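Local coordinates for protein ATP phosphoribosyltransferase regulatory subunit (PDB 3OD1) that probably acts as the regulatory subunit that HisG needs for the first step of histidine biosynthesis, and may allow feedback regulation by histidine, at residues A151-K154 / E160-V163; K251-L256 / G260-V265. All coordinates share one frame; numbering follows the deposited sequence.

Contact 1 (A151-K154 / E160-V163); sequences AALK and EFKV
Phe161, just ahead of strand 162-167, reaches to Leu153 and Lys154, packing the end of helix 139-155 against the chain entering that strand in the class II aminoacyl-tRNA synthetase fold. Leu153 runs obliquely past the ring and touches it at two places: its CB sits 3.8 Å from Phe161 CZ, and its CD1 sits 3.8 Å from Phe161 CE1. Lys154 crosses the phenylalanine at about a right angle and offers only the aliphatic root of its chain. Its CG lies near the ring plane at the edge, 4.0 Å from Phe161 CE2, while the ammonium end bends away. Further out, Met34 of helix 21-40 also touches Leu153, Ile150 packs on Phe161 one helical turn before Lys154, and Tyr264 stacks on the phenylalanine ring. With an alanine here, the space between helix and strand would probably be left unfilled, and Leu153 CD1 and the Tyr264 ring would lose their aromatic neighbour. Backbone hydrogen bonds of Lys162 with Tyr286 and of Val163 with Lys266 fix the strand on both sides. The ring itself is aimed at the helix by a chi1 of 60°, which sets Phe161 CG between its own backbone N and carbonyl carbon.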
# COMPACT_ATOMS: atom_id res chain seq x y z
N ALA B 151 5.91 -1.69 22.40
CA ALA B 151 5.12 -2.92 22.37
C ALA B 151 4.99 -3.44 20.94
O ALA B 151 4.99 -4.66 20.70
CB ALA B 151 3.76 -2.69 23.00
N ALA B 152 4.88 -2.52 19.99
CA ALA B 152 4.77 -2.92 18.58
C ALA B 152 6.10 -3.50 18.07
O ALA B 152 6.12 -4.51 17.37
CB ALA B 152 4.32 -1.74 17.72
N LEU B 153 7.20 -2.84 18.41
CA LEU B 153 8.52 -3.33 18.03
C LEU B 153 8.75 -4.74 18.58
O LEU B 153 9.22 -5.61 17.86
CB LEU B 153 9.61 -2.38 18.52
CG LEU B 153 9.65 -1.08 17.73
CD1 LEU B 153 10.69 -0.14 18.29
CD2 LEU B 153 9.93 -1.39 16.26
N LYS B 154 8.40 -4.94 19.85
CA LYS B 154 8.46 -6.26 20.48
C LYS B 154 7.63 -7.31 19.76
O LYS B 154 8.08 -8.43 19.54
CB LYS B 154 8.01 -6.17 21.94
CG LYS B 154 9.04 -5.56 22.87
CD LYS B 154 9.05 -6.26 24.22
CE LYS B 154 8.03 -5.67 25.17
NZ LYS B 154 8.25 -6.17 26.56
N GLU B 160 16.12 -6.32 22.73
CA GLU B 160 17.34 -5.67 23.22
C GLU B 160 17.56 -4.25 22.67
O GLU B 160 18.68 -3.74 22.74
CB GLU B 160 18.56 -6.52 22.86
CG GLU B 160 18.38 -8.01 23.08
CD GLU B 160 19.05 -8.51 24.34
OE1 GLU B 160 19.14 -7.73 25.31
OE2 GLU B 160 19.49 -9.67 24.36
N PHE B 161 16.50 -3.64 22.13
CA PHE B 161 16.61 -2.31 21.54
C PHE B 161 16.45 -1.22 22.58
O PHE B 161 16.11 -1.49 23.73
CB PHE B 161 15.56 -2.13 20.44
CG PHE B 161 14.16 -2.27 20.91
CD1 PHE B 161 13.40 -1.14 21.24
CD2 PHE B 161 13.57 -3.52 21.01
CE1 PHE B 161 12.08 -1.27 21.66
CE2 PHE B 161 12.26 -3.66 21.44
CZ PHE B 161 11.51 -2.53 21.77
N LYS B 162 16.70 0.02 22.16
CA LYS B 162 16.65 1.17 23.05
C LYS B 162 15.94 2.33 22.39
O LYS B 162 16.11 2.57 21.19
CB LYS B 162 18.07 1.60 23.44
CG LYS B 162 18.48 1.26 24.87
CD LYS B 162 18.96 -0.19 25.00
CE LYS B 162 20.13 -0.31 25.98
NZ LYS B 162 21.35 0.45 25.56
N VAL B 163 15.14 3.04 23.17
CA VAL B 163 14.51 4.28 22.73
C VAL B 163 15.14 5.42 23.52
O VAL B 163 15.07 5.45 24.75
CB VAL B 163 13.00 4.24 22.96
CG1 VAL B 163 12.35 5.56 22.52
CG2 VAL B 163 12.42 3.05 22.20

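Contact 2 (K251-L256 / G260-V265); sequences KLYEVL and GASEYV
Val265 puts one methyl on Leu256 and the other on Tyr253, so a single branched side chain joins the return of the chain to two residues of the helix. Its CG1 meets Leu256 CD1 at 3.6 Å, the two side chains crossing at a slant. The other methyl, CG2, comes up to the edge of the Tyr253 ring, near the ring plane, 3.6 Å from Tyr253 CE1. That ring is carried forward because Tyr253 CG is anti to the backbone N (chi1 -173°), which swings the phenol outward and toward the C-terminal end of the helix, to the side where Ser262 and Val265 lie. Ala261 fills in beside Leu256 more loosely, its CB 4.4 Å from Leu256 CD2, and Ile165 of strand 162-167 packs on Leu256 as well.

Beside this apolar patch the backbone closes helix 240-258 with a Schellman motif, in which Gly260 takes the positive phi and the chain turns back on the last helical turn. Its 6→1 bond, from Ala261 N to Leu256 O, is 2.9 Å and nearly straight at 170°, with the donor tilted 28° from the carbonyl plane. A short 3-10 segment follows at once, held by Tyr264 N to Ala261 O and Val265 N to Ser262 O, and it delivers Val265 to the start of strand 265-268.

At the polar rim Tyr253 OH and Ser262 OG come within 2.6 Å, but this corner of the model is doubtful because the serine oxygen also crowds the ring. At the other end of the helical segment Lys251 NZ hydrogen-bonds Asn345 OD1 of the second subunit.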
# COMPACT_ATOMS: atom_id res chain seq x y z
N LYS B 251 8.17 13.01 34.77
CA LYS B 251 6.86 12.39 34.76
C LYS B 251 6.72 11.38 33.62
O LYS B 251 6.06 10.34 33.78
CB LYS B 251 5.73 13.41 34.70
CG LYS B 251 4.37 12.74 34.77
CD LYS B 251 3.28 13.66 35.25
CE LYS B 251 1.99 12.88 35.49
NZ LYS B 251 0.82 13.77 35.73
N LEU B 252 7.33 11.67 32.47
CA LEU B 252 7.32 10.74 31.34
C LEU B 252 7.95 9.41 31.74
O LEU B 252 7.40 8.34 31.45
CB LEU B 252 8.08 11.33 30.15
CG LEU B 252 8.25 10.40 28.95
CD1 LEU B 252 6.89 9.86 28.52
CD2 LEU B 252 8.97 11.11 27.81
N TYR B 253 9.09 9.47 32.43
CA TYR B 253 9.76 8.25 32.86
C TYR B 253 8.87 7.45 33.81
O TYR B 253 8.81 6.24 33.74
CB TYR B 253 11.13 8.53 33.50
CG TYR B 253 11.91 7.27 33.79
CD1 TYR B 253 12.48 6.53 32.75
CD2 TYR B 253 12.06 6.80 35.09
CE1 TYR B 253 13.18 5.37 33.00
CE2 TYR B 253 12.77 5.63 35.35
CZ TYR B 253 13.33 4.92 34.29
OH TYR B 253 14.03 3.76 34.53
N GLU B 254 8.18 8.16 34.71
CA GLU B 254 7.26 7.52 35.65
C GLU B 254 6.15 6.78 34.92
O GLU B 254 5.83 5.64 35.25
CB GLU B 254 6.66 8.56 36.61
CG GLU B 254 7.67 9.14 37.59
CD GLU B 254 7.10 10.28 38.44
OE1 GLU B 254 5.91 10.64 38.26
OE2 GLU B 254 7.85 10.82 39.27
N VAL B 255 5.56 7.44 33.92
CA VAL B 255 4.53 6.81 33.09
C VAL B 255 5.05 5.56 32.40
O VAL B 255 4.38 4.53 32.36
CB VAL B 255 3.99 7.78 32.01
CG1 VAL B 255 2.97 7.07 31.12
CG2 VAL B 255 3.37 9.02 32.65
N LEU B 256 6.26 5.63 31.85
CA LEU B 256 6.84 4.47 31.16
C LEU B 256 7.07 3.30 32.14
O LEU B 256 6.91 2.13 31.77
CB LEU B 256 8.12 4.86 30.42
CG LEU B 256 7.90 5.80 29.24
CD1 LEU B 256 9.22 6.27 28.64
CD2 LEU B 256 7.05 5.09 28.18
N GLY B 260 5.74 -0.59 32.35
CA GLY B 260 6.77 -1.61 32.36
C GLY B 260 7.65 -1.55 31.13
O GLY B 260 8.15 -2.57 30.66
N ALA B 261 7.85 -0.33 30.60
CA ALA B 261 8.64 -0.13 29.40
C ALA B 261 10.00 0.48 29.73
O ALA B 261 10.79 0.78 28.84
CB ALA B 261 7.89 0.76 28.41
N SER B 262 10.25 0.63 31.02
CA SER B 262 11.41 1.37 31.51
C SER B 262 12.75 0.81 31.04
O SER B 262 13.67 1.57 30.72
CB SER B 262 11.38 1.39 33.04
OG SER B 262 12.02 2.54 33.52
N GLU B 263 12.85 -0.52 31.00
CA GLU B 263 14.10 -1.17 30.63
C GLU B 263 14.56 -0.75 29.24
O GLU B 263 15.75 -0.80 28.93
CB GLU B 263 13.96 -2.70 30.70
CG GLU B 263 12.97 -3.29 29.70
CD GLU B 263 13.00 -4.82 29.63
OE1 GLU B 263 14.01 -5.39 29.18
OE2 GLU B 263 11.98 -5.45 30.01
N TYR B 264 13.61 -0.31 28.41
CA TYR B 264 13.87 -0.00 27.01
C TYR B 264 14.28 1.44 26.75
O TYR B 264 14.73 1.79 25.65
CB TYR B 264 12.63 -0.34 26.16
CG TYR B 264 12.36 -1.82 26.05
CD1 TYR B 264 13.05 -2.59 25.13
CD2 TYR B 264 11.43 -2.44 26.87
CE1 TYR B 264 12.82 -3.95 25.02
CE2 TYR B 264 11.19 -3.80 26.76
CZ TYR B 264 11.89 -4.55 25.83
OH TYR B 264 11.67 -5.90 25.72
N VAL B 265 14.15 2.30 27.76
CA VAL B 265 14.35 3.71 27.52
C VAL B 265 15.67 4.21 28.09
O VAL B 265 16.16 3.71 29.10
CB VAL B 265 13.18 4.57 28.07
CG1 VAL B 265 11.87 4.16 27.39
CG2 VAL B 265 13.06 4.42 29.57

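Overall arrangement
Of the elements joined here, helix 139-155 comes first, and contact 1 closes the short loop that carries it into strand 162-167. The chain then runs through several helices and the short strand 224-225 before helix 240-258, where contact 2 closes a still tighter turn leading into strand 265-268. The two closures lie in series, neither nested nor crossed, with centres about 12 Å apart. They meet because the two strands are parallel neighbours in the large mixed sheet: Val163 N lies 2.8 Å from Tyr264 O, a probable hydrogen bond, and Tyr264 lies against the end of helix 139-155. Two helix-to-strand connections are thereby joined side by side within the synthetase-like domain.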